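NADP-dependent glyceraldehyde-3-phosphate dehydrogenase (Bacillus halodurans, PDB 3PRL) probably oxidises glyceraldehyde 3-phosphate to 3-phosphoglycerate with NADP+, without a phosphorylation step, as a member of the aldehyde dehydrogenase family. Local coordinates at residues I31-A35 and H97-K101; A100-S105 and P325-D330; K88-G92 and A106-S111. All coordinates share one frame; numbering follows the deposited sequence.

How the contacts relate
The contacts follow helix 88-98, the turn after it and the start of helix 103-124. Contacts 1 and 2 share Ala100 and Lys101, with centres about 11 Å apart; Ala35 CB of contact 1 packs against Pro325 CD of contact 2 at 3.7 Å. Contact 3, where the two helices cross, lies about 11 Å from contact 2 and about 15 Å from contact 1, centre to centre. A salt bridge from Lys101 NZ to Glu109 OE1, 3.2 Å long, ties the turn to helix 103-124; NZ also hydrogen-bonds to Asn163 O. Contact 1 lies nearest the cofactor site: the Val99 side chain is about 4 Å from that of Phe162, which binds NADP+, absent from this chain.

Contact 1. Residues I31-A35 and H97-K101; sequences ISAPA and HEVAK
Pro34 sets its ring carbon CD against the last carbonyls of helix 88-98: CD lies 3.1 Å from His97 O and 3.2 Å from Glu98 O, so one methylene faces two successive carbonyl oxygens. Pro34 CB and CG both pack on Ala100, just past the helix end, with CB 4.0 Å from Ala100 CB. Ala33 adds a CA-H...O contact to His97 O, at 3.6 Å from its CA and with an angle of 142° at the hydrogen. Further back, the Ile31 and Glu98 side chains cross obliquely. Ile31 CG2 stands anti to the backbone N (CG1 beside it, chi1 -72°) and meets Glu98 CG at 3.8 Å, while Ile31 CD1 reaches Glu98 OE2 at 3.5 Å. The Glu98 carboxylate has its hydrogen bonds elsewhere, to Ser194 OG and Leu193 N at the start of helix 192-204, where the helix end would probably favour its negative charge. The other side of the contact is looser and partly open to solvent. No direct hydrogen bond joins the segments; instead a water accepts from Ala35 N at 2.9 Å and donates to His97 O at 2.7 Å. The imidazole of His97 makes no close contact with 31-35 and packs against Glu326. In the fold, strand 28-32 is an outermost strand of its four-stranded sheet; it pairs with strand 39-44, whose Leu40 also touches Ala33, His97 and Glu98, and the loop after it thus closes over the end of helix 88-98.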
loop_
_atom_site.group_PDB
_atom_site.type_symbol
_atom_site.label_atom_id
_atom_site.label_comp_id
_atom_site.label_asym_id
_atom_site.label_seq_id
_atom_site.Cartn_x
_atom_site.Cartn_y
_atom_site.Cartn_z
ATOM N N ILE D 31 -37.634 -22.767 19.158
ATOM C CA ILE D 31 -36.241 -23.204 19.139
ATOM C C ILE D 31 -35.951 -24.047 20.366
ATOM O O ILE D 31 -36.427 -23.739 21.458
ATOM C CB ILE D 31 -35.264 -21.995 19.032
ATOM C CG1 ILE D 31 -35.334 -21.388 17.620
ATOM C CG2 ILE D 31 -33.825 -22.404 19.392
ATOM C CD1 ILE D 31 -34.338 -20.252 17.373
ATOM N N SER D 32 -35.169 -25.107 20.180
ATOM C CA SER D 32 -34.872 -26.026 21.279
ATOM C C SER D 32 -33.375 -26.270 21.482
ATOM O O SER D 32 -32.581 -26.268 20.522
ATOM C CB SER D 32 -35.603 -27.347 21.057
ATOM O OG SER D 32 -36.994 -27.179 21.250
ATOM N N ALA D 33 -32.991 -26.473 22.735
ATOM C CA ALA D 33 -31.634 -26.887 23.055
ATOM C C ALA D 33 -31.424 -28.241 22.379
ATOM O O ALA D 33 -32.240 -29.137 22.565
ATOM C CB ALA D 33 -31.459 -27.004 24.577
ATOM N N PRO D 34 -30.364 -28.382 21.555
ATOM C CA PRO D 34 -30.102 -29.702 20.962
ATOM C C PRO D 34 -29.715 -30.781 21.992
ATOM O O PRO D 34 -30.015 -31.947 21.779
ATOM C CB PRO D 34 -28.907 -29.446 20.027
ATOM C CG PRO D 34 -28.942 -28.017 19.749
ATOM C CD PRO D 34 -29.484 -27.351 20.980
ATOM N N ALA D 35 -29.031 -30.402 23.071
ATOM C CA ALA D 35 -28.564 -31.385 24.051
ATOM C C ALA D 35 -29.732 -31.986 24.832
ATOM O O ALA D 35 -29.685 -33.164 25.205
ATOM C CB ALA D 35 -27.528 -30.769 25.009
ATOM N N HIS D 97 -26.425 -23.247 24.985
ATOM C CA HIS D 97 -27.688 -23.989 24.925
ATOM C C HIS D 97 -28.162 -24.188 23.479
ATOM O O HIS D 97 -28.412 -25.321 23.063
ATOM C CB HIS D 97 -28.799 -23.306 25.742
ATOM C CG HIS D 97 -28.679 -23.484 27.225
ATOM N ND1 HIS D 97 -28.653 -22.419 28.100
ATOM C CD2 HIS D 97 -28.593 -24.598 27.989
ATOM C CE1 HIS D 97 -28.550 -22.865 29.339
ATOM N NE2 HIS D 97 -28.509 -24.185 29.300
ATOM N N GLU D 98 -28.267 -23.079 22.735
ATOM C CA GLU D 98 -28.970 -23.020 21.436
ATOM C C GLU D 98 -28.324 -23.877 20.355
ATOM O O GLU D 98 -29.020 -24.519 19.560
ATOM C CB GLU D 98 -29.065 -21.563 20.935
ATOM C CG GLU D 98 -30.303 -21.251 20.085
ATOM C CD GLU D 98 -30.227 -19.908 19.353
ATOM O OE1 GLU D 98 -29.348 -19.066 19.674
ATOM O OE2 GLU D 98 -31.050 -19.682 18.430
ATOM N N VAL D 99 -26.990 -23.839 20.307
ATOM C CA VAL D 99 -26.238 -24.588 19.313
ATOM C C VAL D 99 -25.376 -25.687 19.950
ATOM O O VAL D 99 -24.574 -26.344 19.272
ATOM C CB VAL D 99 -25.471 -23.644 18.345
ATOM C CG1 VAL D 99 -26.439 -22.637 17.711
ATOM C CG2 VAL D 99 -24.326 -22.909 19.055
ATOM N N ALA D 100 -25.583 -25.908 21.256
ATOM C CA ALA D 100 -24.885 -26.943 22.028
ATOM C C ALA D 100 -23.351 -26.830 22.004
ATOM O O ALA D 100 -22.630 -27.831 21.864
ATOM C CB ALA D 100 -25.359 -28.343 21.606
ATOM N N LYS D 101 -22.857 -25.606 22.165
ATOM C CA LYS D 101 -21.419 -25.335 22.171
ATOM C C LYS D 101 -20.875 -25.369 23.606
ATOM O O LYS D 101 -21.453 -24.741 24.480
ATOM C CB LYS D 101 -21.168 -23.966 21.537
ATOM C CG LYS D 101 -19.726 -23.476 21.534
ATOM C CD LYS D 101 -19.558 -22.288 20.597
ATOM C CE LYS D 101 -19.863 -22.677 19.134
ATOM N NZ LYS D 101 -19.141 -21.820 18.150
HETATM O O HOH W 1 -27.977 -27.829 23.868
#

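Contact 2. Residues A100-S105 and P325-D330; sequences AKPKKS and PEDDAD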
loop_
_atom_site.group_PDB
_atom_site.type_symbol
_atom_site.label_atom_id
_atom_site.label_comp_id
_atom_site.label_asym_id
_atom_site.label_seq_id
_atom_site.Cartn_x
_atom_site.Cartn_y
_atom_site.Cartn_z
ATOM N N ALA D 100 -25.583 -25.908 21.256
ATOM C CA ALA D 100 -24.885 -26.943 22.028
ATOM C C ALA D 100 -23.351 -26.830 22.004
ATOM O O ALA D 100 -22.630 -27.831 21.864
ATOM C CB ALA D 100 -25.359 -28.343 21.606
ATOM N N LYS D 101 -22.857 -25.606 22.165
ATOM C CA LYS D 101 -21.419 -25.335 22.171
ATOM C C LYS D 101 -20.875 -25.369 23.606
ATOM O O LYS D 101 -21.453 -24.741 24.480
ATOM C CB LYS D 101 -21.168 -23.966 21.537
ATOM C CG LYS D 101 -19.726 -23.476 21.534
ATOM C CD LYS D 101 -19.558 -22.288 20.597
ATOM C CE LYS D 101 -19.863 -22.677 19.134
ATOM N NZ LYS D 101 -19.141 -21.820 18.150
ATOM N N PRO D 102 -19.753 -26.074 23.846
ATOM C CA PRO D 102 -19.144 -26.096 25.187
ATOM C C PRO D 102 -19.096 -24.696 25.848
ATOM O O PRO D 102 -18.726 -23.724 25.196
ATOM C CB PRO D 102 -17.726 -26.615 24.930
ATOM C CG PRO D 102 -17.782 -27.313 23.611
ATOM C CD PRO D 102 -18.911 -26.734 22.827
ATOM N N LYS D 103 -19.470 -24.619 27.127
ATOM C CA LYS D 103 -19.716 -23.354 27.855
ATOM C C LYS D 103 -18.674 -22.247 27.693
ATOM O O LYS D 103 -19.010 -21.117 27.323
ATOM C CB LYS D 103 -19.902 -23.642 29.351
ATOM C CG LYS D 103 -20.070 -22.401 30.233
ATOM C CD LYS D 103 -19.915 -22.769 31.701
ATOM C CE LYS D 103 -21.245 -22.742 32.436
ATOM N NZ LYS D 103 -21.558 -21.346 32.868
ATOM N N LYS D 104 -17.417 -22.563 27.999
ATOM C CA LYS D 104 -16.363 -21.555 27.976
ATOM C C LYS D 104 -16.048 -21.133 26.536
ATOM O O LYS D 104 -15.701 -19.974 26.282
ATOM C CB LYS D 104 -15.116 -22.055 28.707
ATOM C CG LYS D 104 -15.322 -22.221 30.222
ATOM C CD LYS D 104 -14.021 -22.563 30.937
ATOM C CE LYS D 104 -13.267 -21.306 31.332
ATOM N NZ LYS D 104 -13.863 -20.703 32.555
ATOM N N SER D 105 -16.226 -22.067 25.600
ATOM C CA SER D 105 -16.019 -21.777 24.180
ATOM C C SER D 105 -17.098 -20.862 23.597
ATOM O O SER D 105 -16.816 -20.096 22.680
ATOM C CB SER D 105 -15.905 -23.068 23.360
ATOM O OG SER D 105 -15.631 -22.759 21.995
ATOM N N PRO D 325 -23.092 -29.277 26.910
ATOM C CA PRO D 325 -22.383 -27.995 26.752
ATOM C C PRO D 325 -22.156 -27.211 28.055
ATOM O O PRO D 325 -21.154 -26.500 28.179
ATOM C CB PRO D 325 -23.289 -27.193 25.792
ATOM C CG PRO D 325 -24.599 -27.955 25.746
ATOM C CD PRO D 325 -24.218 -29.383 25.963
ATOM N N GLU D 326 -23.077 -27.349 29.000
ATOM C CA GLU D 326 -23.013 -26.642 30.272
ATOM C C GLU D 326 -21.807 -27.112 31.082
ATOM O O GLU D 326 -21.168 -26.325 31.773
ATOM C CB GLU D 326 -24.301 -26.846 31.071
ATOM C CG GLU D 326 -25.600 -26.617 30.285
ATOM C CD GLU D 326 -26.142 -27.891 29.650
ATOM O OE1 GLU D 326 -27.189 -28.405 30.114
ATOM O OE2 GLU D 326 -25.518 -28.394 28.699
ATOM N N ASP D 327 -21.491 -28.396 30.971
ATOM C CA ASP D 327 -20.355 -28.968 31.677
ATOM C C ASP D 327 -18.995 -28.718 31.012
ATOM O O ASP D 327 -17.970 -29.118 31.562
ATOM C CB ASP D 327 -20.569 -30.477 31.903
ATOM C CG ASP D 327 -21.783 -30.781 32.782
ATOM O OD1 ASP D 327 -22.264 -29.882 33.508
ATOM O OD2 ASP D 327 -22.259 -31.934 32.735
ATOM N N ASP D 328 -18.977 -28.075 29.837
ATOM C CA ASP D 328 -17.717 -27.799 29.129
ATOM C C ASP D 328 -17.028 -29.066 28.592
ATOM O O ASP D 328 -15.792 -29.131 28.537
ATOM C CB ASP D 328 -16.732 -27.050 30.047
ATOM C CG ASP D 328 -16.481 -25.635 29.614
ATOM O OD1 ASP D 328 -16.209 -25.414 28.417
ATOM O OD2 ASP D 328 -16.533 -24.739 30.484
ATOM N N ALA D 329 -17.810 -30.072 28.213
ATOM C CA ALA D 329 -17.249 -31.268 27.571
ATOM C C ALA D 329 -16.569 -30.918 26.243
ATOM O O ALA D 329 -16.963 -29.961 25.558
ATOM C CB ALA D 329 -18.331 -32.327 27.364
ATOM N N ASP D 330 -15.530 -31.676 25.896
ATOM C CA ASP D 330 -14.827 -31.487 24.621
ATOM C C ASP D 330 -15.741 -31.877 23.458
ATOM O O ASP D 330 -15.819 -31.173 22.437
ATOM C CB ASP D 330 -13.542 -32.324 24.578
ATOM C CG ASP D 330 -12.552 -31.946 25.667
ATOM O OD1 ASP D 330 -12.107 -30.780 25.699
ATOM O OD2 ASP D 330 -12.200 -32.830 26.481
#
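Pro325 and Asp328 present two acceptors to the first backbone N-H groups of helix 103-124, and Pro102, at the N-cap position, packs its ring carbons against Ala329 O. The Lys103 N-H reaches Pro325 O at 2.7 Å, with a bent angle of 133° at the hydrogen. That oxygen takes a second bond, from Asp328 N at 3.2 Å; the two donors come from opposite faces of the carbonyl plane, so the turn is tied both to itself and to the helix. The Pro325 ring packs on residues 100-101, its CB 3.3 Å from Lys101 O and its CG on Ala100. Asp328 bonds the next N-H: Lys104 N approaches OD1 at 3.1 Å and 163°, on the syn side but 32° out of the carboxylate plane. The Lys103 side chain crosses that of Asp328 at about a right angle; both lysine chains lead their ammonium groups away. Pro102 CG sits 3.4 Å from Ala329 O, a buried oxygen with no polar partner in the model. With an alanine in place of Asp328, the Lys104 N-H would probably lose its acceptor and the positive end of the helix its nearby negative group. In the aldehyde dehydrogenase fold the loop between helices 303-317 and 337-352 belongs to the catalytic domain and helix 103-124 to the cofactor-binding domain, making this an interdomain contact at a helix N-terminus.

Contact 3. Residues K88-G92 and A106-S111; sequences KEIIG and AIGEVS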
loop_
_atom_site.group_PDB
_atom_site.type_symbol
_atom_site.label_atom_id
_atom_site.label_comp_id
_atom_site.label_asym_id
_atom_site.label_seq_id
_atom_site.Cartn_x
_atom_site.Cartn_y
_atom_site.Cartn_z
ATOM N N LYS D 88 -20.915 -10.845 27.997
ATOM C CA LYS D 88 -20.189 -12.111 27.848
ATOM C C LYS D 88 -21.048 -13.301 28.263
ATOM O O LYS D 88 -21.271 -14.231 27.487
ATOM C CB LYS D 88 -18.938 -12.105 28.744
ATOM C CG LYS D 88 -17.615 -11.903 28.044
ATOM C CD LYS D 88 -16.420 -12.398 28.893
ATOM C CE LYS D 88 -16.095 -11.496 30.083
ATOM N NZ LYS D 88 -16.964 -11.766 31.283
ATOM N N GLU D 89 -21.526 -13.228 29.502
ATOM C CA GLU D 89 -22.100 -14.354 30.216
ATOM C C GLU D 89 -23.523 -14.654 29.782
ATOM O O GLU D 89 -23.916 -15.814 29.706
ATOM C CB GLU D 89 -22.058 -14.083 31.728
ATOM C CG GLU D 89 -20.725 -14.426 32.401
ATOM C CD GLU D 89 -19.582 -13.486 32.029
ATOM O OE1 GLU D 89 -19.762 -12.250 32.088
ATOM O OE2 GLU D 89 -18.487 -13.987 31.690
ATOM N N ILE D 90 -24.289 -13.602 29.517
ATOM C CA ILE D 90 -25.682 -13.726 29.099
ATOM C C ILE D 90 -25.741 -14.298 27.684
ATOM O O ILE D 90 -26.375 -15.314 27.438
ATOM C CB ILE D 90 -26.401 -12.354 29.144
ATOM C CG1 ILE D 90 -26.456 -11.825 30.591
ATOM C CG2 ILE D 90 -27.795 -12.446 28.476
ATOM C CD1 ILE D 90 -26.758 -10.336 30.728
ATOM N N ILE D 91 -25.060 -13.633 26.759
ATOM C CA ILE D 91 -25.038 -14.058 25.367
ATOM C C ILE D 91 -24.375 -15.432 25.278
ATOM O O ILE D 91 -24.964 -16.370 24.740
ATOM C CB ILE D 91 -24.357 -12.983 24.478
ATOM C CG1 ILE D 91 -25.079 -11.648 24.645
ATOM C CG2 ILE D 91 -24.353 -13.386 23.005
ATOM C CD1 ILE D 91 -24.529 -10.539 23.786
ATOM N N GLY D 92 -23.172 -15.552 25.841
ATOM C CA GLY D 92 -22.447 -16.825 25.880
ATOM C C GLY D 92 -23.315 -18.007 26.290
ATOM O O GLY D 92 -23.326 -19.020 25.603
ATOM N N ALA D 106 -18.321 -20.950 24.127
ATOM C CA ALA D 106 -19.450 -20.104 23.696
ATOM C C ALA D 106 -19.325 -18.666 24.187
ATOM O O ALA D 106 -19.635 -17.718 23.447
ATOM C CB ALA D 106 -20.761 -20.692 24.135
ATOM N N ILE D 107 -18.862 -18.507 25.427
ATOM C CA ILE D 107 -18.532 -17.179 25.954
ATOM C C ILE D 107 -17.347 -16.629 25.192
ATOM O O ILE D 107 -17.295 -15.441 24.938
ATOM C CB ILE D 107 -18.164 -17.198 27.463
ATOM C CG1 ILE D 107 -19.260 -17.862 28.285
ATOM C CG2 ILE D 107 -17.893 -15.777 27.965
ATOM C CD1 ILE D 107 -18.739 -18.512 29.564
ATOM N N GLY D 108 -16.408 -17.512 24.843
ATOM C CA GLY D 108 -15.204 -17.183 24.084
ATOM C C GLY D 108 -15.556 -16.636 22.712
ATOM O O GLY D 108 -14.866 -15.758 22.192
ATOM N N GLU D 109 -16.647 -17.152 22.146
ATOM C CA GLU D 109 -17.168 -16.682 20.875
ATOM C C GLU D 109 -17.587 -15.222 20.943
ATOM O O GLU D 109 -17.288 -14.462 20.025
ATOM C CB GLU D 109 -18.353 -17.532 20.410
ATOM C CG GLU D 109 -19.027 -16.958 19.163
ATOM C CD GLU D 109 -20.016 -17.893 18.508
ATOM O OE1 GLU D 109 -20.278 -18.997 19.048
ATOM O OE2 GLU D 109 -20.535 -17.502 17.449
ATOM N N VAL D 110 -18.280 -14.846 22.018
ATOM C CA VAL D 110 -18.665 -13.450 22.249
ATOM C C VAL D 110 -17.429 -12.540 22.456
ATOM O O VAL D 110 -17.387 -11.442 21.905
ATOM C CB VAL D 110 -19.659 -13.283 23.445
ATOM C CG1 VAL D 110 -20.280 -11.890 23.446
ATOM C CG2 VAL D 110 -20.754 -14.359 23.428
ATOM N N SER D 111 -16.445 -12.997 23.239
ATOM C CA SER D 111 -15.206 -12.217 23.481
ATOM C C SER D 111 -14.506 -11.923 22.173
ATOM O O SER D 111 -14.163 -10.772 21.884
ATOM C CB SER D 111 -14.214 -12.959 24.378
ATOM O OG SER D 111 -14.769 -13.269 25.629
#
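Ala106 begins the crossing of helices 88-98 and 103-124, with Ala106 CB 3.4 Å from Gly92 O. At Ile107 the backbones come closest: its CA is 3.9 Å from Gly92 CA, an approach that depends on the missing side chain, since a CB on Gly92 would collide with Ile107 CG1. Ile107 CG2, anti to the backbone N (chi1 -54° puts CG1 beside that nitrogen), turns instead to Lys88; it lies 3.7 Å from Lys88 O, and the two side chains cross at a slant. One turn later Val110 brings CG2 up to the Gly92 and Ile91 side of helix 88-98. Val110 CG2 is 3.6 Å from Gly92 N and 3.8 Å from Ile91 CG2, the two side chains crossing at about a right angle; Leu84 of helix 70-86 touches both. Ser111 OG, weakly hydrogen-bonded to Ile107 O in its own helix, lies 3.8 Å from Lys88 CD. The short segments' axes approach to 8.2 Å at 119°. No hydrogen bond or salt bridge spans the interface: Lys88 NZ pairs with Glu89 OE2 at 2.7 Å, through the syn lone pair. The crossing is therefore set by apolar fit and a close glycine, with the Lys88-Glu89 charge pair on the solvent side.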